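Local coordinates for protein putative metal-dependent hydrolase (Bacillus subtilis, PDB 6KNS) that adopts the metallo-beta-lactamase fold with a two-zinc centre and is probably a metal-dependent hydrolase, perhaps acting in tRNA 3'-end processing like its short-form RNase Z relatives, at residues G27-S32 with G51-E56. Residues are numbered along the deposited sequence; the frame is centred on the assembly and turned at random.
Sequences GYLFQS and GYVPAE
One face of a beta-sheet in the metallo-beta-lactamase fold meets the loop that follows helix 45-49 where Leu29, on strand 27-32, touches Tyr52 and Val53. The contact is apolar and small: 115 Å² is buried in all, and the nearest CA atoms, those of Leu29 and Tyr52, are 9.0 Å apart, so side chains bridge the gap between the backbones. A single methyl does the touching from the strand. Leu29 CD2 lies 4.0 Å from Val53 CG1, and the same methyl is 4.1 Å from Tyr52 CB. Both are ordinary van der Waals separations, with no sign of strain. Leu29 has CG anti to the backbone N (chi1 169°), and CD2 continues the extended chain, anti to CA, which makes it the leading atom. Val53 answers with the methyl that sits between its own backbone N and carbonyl carbon (chi1 51°). Tyr52 contributes its CB rather than its ring: the CA-CB bond points to the strand, but the phenol then turns off, and the side chain also touches Ile12 of strand 7-13. Leu29 and Val53 are buried, whereas Tyr52 is exposed, so the contact runs from the interior to the surface. Tyr28 and Phe30 point toward the second sheet, where the hydroxyl of Tyr28 is hydrogen-bonded to Thr216, and Leu29 points toward the loop, so the loop packs on the outer face of this sheet. The side chain of Val53 also touches Ser36 of strand 35-39 and lies about 6 Å from a bound calcium ion, close to its ligand Lys57. Within its sheet, strand 27-32 is antiparallel to both neighbours, strands 7-13 and 35-39, while the loop continues from helix 45-49 toward strand 60-62.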
loop_
_atom_site.group_PDB
_atom_site.type_symbol
_atom_site.label_atom_id
_atom_site.label_comp_id
_atom_site.label_asym_id
_atom_site.label_seq_id
_atom_site.Cartn_x
_atom_site.Cartn_y
_atom_site.Cartn_z
ATOM N N GLY A 27 5.660 -8.931 3.265
ATOM C CA GLY A 27 6.241 -8.211 4.390
ATOM C C GLY A 27 6.442 -9.158 5.568
ATOM O O GLY A 27 5.502 -9.865 5.983
ATOM N N TYR A 28 7.669 -9.205 6.093
ATOM C CA TYR A 28 8.013 -10.117 7.214
ATOM C C TYR A 28 8.764 -9.361 8.303
ATOM O O TYR A 28 9.771 -8.697 8.022
ATOM C CB TYR A 28 8.847 -11.283 6.712
ATOM C CG TYR A 28 8.154 -11.942 5.578
ATOM C CD1 TYR A 28 7.278 -12.981 5.800
ATOM C CD2 TYR A 28 8.318 -11.484 4.281
ATOM C CE1 TYR A 28 6.587 -13.573 4.754
ATOM C CE2 TYR A 28 7.640 -12.070 3.234
ATOM C CZ TYR A 28 6.774 -13.125 3.485
ATOM O OH TYR A 28 6.100 -13.703 2.462
ATOM N N LEU A 29 8.288 -9.482 9.543
ATOM C CA LEU A 29 8.883 -8.769 10.650
ATOM C C LEU A 29 9.802 -9.716 11.412
ATOM O O LEU A 29 9.342 -10.707 11.978
ATOM C CB LEU A 29 7.798 -8.223 11.568
ATOM C CG LEU A 29 8.207 -7.656 12.940
ATOM C CD1 LEU A 29 9.120 -6.451 12.845
ATOM C CD2 LEU A 29 6.960 -7.269 13.689
ATOM N N PHE A 30 11.096 -9.382 11.433
ATOM C CA PHE A 30 12.085 -10.133 12.185
ATOM C C PHE A 30 12.489 -9.352 13.413
ATOM O O PHE A 30 12.889 -8.213 13.306
ATOM C CB PHE A 30 13.319 -10.367 11.329
ATOM C CG PHE A 30 13.139 -11.411 10.263
ATOM C CD1 PHE A 30 12.315 -11.186 9.194
ATOM C CD2 PHE A 30 13.820 -12.624 10.347
ATOM C CE1 PHE A 30 12.171 -12.141 8.218
ATOM C CE2 PHE A 30 13.690 -13.578 9.374
ATOM C CZ PHE A 30 12.865 -13.353 8.316
ATOM N N GLN A 31 12.395 -9.975 14.584
ATOM C CA GLN A 31 12.706 -9.302 15.817
ATOM C C GLN A 31 13.688 -10.061 16.637
ATOM O O GLN A 31 13.647 -11.283 16.701
ATOM C CB GLN A 31 11.443 -9.046 16.644
ATOM C CG GLN A 31 10.497 -8.035 15.996
ATOM C CD GLN A 31 9.202 -7.868 16.787
ATOM O OE1 GLN A 31 8.351 -8.786 16.868
ATOM N NE2 GLN A 31 9.064 -6.710 17.399
ATOM N N SER A 32 14.558 -9.309 17.300
ATOM C CA SER A 32 15.464 -9.853 18.294
ATOM C C SER A 32 15.723 -8.819 19.399
ATOM O O SER A 32 16.341 -7.770 19.153
ATOM C CB SER A 32 16.798 -10.235 17.631
ATOM O OG SER A 32 17.706 -10.768 18.584
ATOM N N GLY A 51 0.247 -2.534 13.791
ATOM C CA GLY A 51 -0.477 -3.219 14.825
ATOM C C GLY A 51 0.452 -4.046 15.690
ATOM O O GLY A 51 0.049 -4.422 16.784
ATOM N N TYR A 52 1.673 -4.332 15.196
ATOM C CA TYR A 52 2.707 -5.029 15.963
ATOM C C TYR A 52 3.803 -4.083 16.451
ATOM O O TYR A 52 4.304 -4.242 17.538
ATOM C CB TYR A 52 3.310 -6.161 15.142
ATOM C CG TYR A 52 2.280 -7.146 14.633
ATOM C CD1 TYR A 52 1.920 -8.265 15.383
ATOM C CD2 TYR A 52 1.672 -6.969 13.408
ATOM C CE1 TYR A 52 0.958 -9.187 14.918
ATOM C CE2 TYR A 52 0.707 -7.870 12.930
ATOM C CZ TYR A 52 0.358 -8.978 13.687
ATOM O OH TYR A 52 -0.581 -9.870 13.211
ATOM N N VAL A 53 4.177 -3.093 15.652
ATOM C CA VAL A 53 5.344 -2.256 15.957
ATOM C C VAL A 53 5.160 -0.876 15.326
ATOM O O VAL A 53 4.803 -0.772 14.147
ATOM C CB VAL A 53 6.677 -2.922 15.503
ATOM C CG1 VAL A 53 6.559 -3.356 14.093
ATOM C CG2 VAL A 53 7.888 -1.969 15.653
ATOM N N PRO A 54 5.330 0.190 16.139
ATOM C CA PRO A 54 5.151 1.532 15.598
ATOM C C PRO A 54 6.347 1.895 14.761
ATOM O O PRO A 54 7.465 1.350 14.987
ATOM C CB PRO A 54 5.004 2.419 16.836
ATOM C CG PRO A 54 5.697 1.656 17.943
ATOM C CD PRO A 54 5.653 0.190 17.571
ATOM N N ALA A 55 6.115 2.778 13.792
ATOM C CA ALA A 55 7.137 3.203 12.840
ATOM C C ALA A 55 8.451 3.605 13.494
ATOM O O ALA A 55 9.528 3.196 13.050
ATOM C CB ALA A 55 6.618 4.332 12.002
ATOM N N GLU A 56 8.366 4.395 14.558
ATOM C CA GLU A 56 9.574 4.898 15.250
ATOM C C GLU A 56 10.422 3.797 15.959
ATOM O O GLU A 56 11.595 3.997 16.260
ATOM C CB GLU A 56 9.171 5.971 16.252
ATOM C CG GLU A 56 8.391 5.424 17.502
ATOM C CD GLU A 56 6.852 5.628 17.454
ATOM O OE1 GLU A 56 6.270 5.721 16.319
ATOM O OE2 GLU A 56 6.242 5.664 18.570
#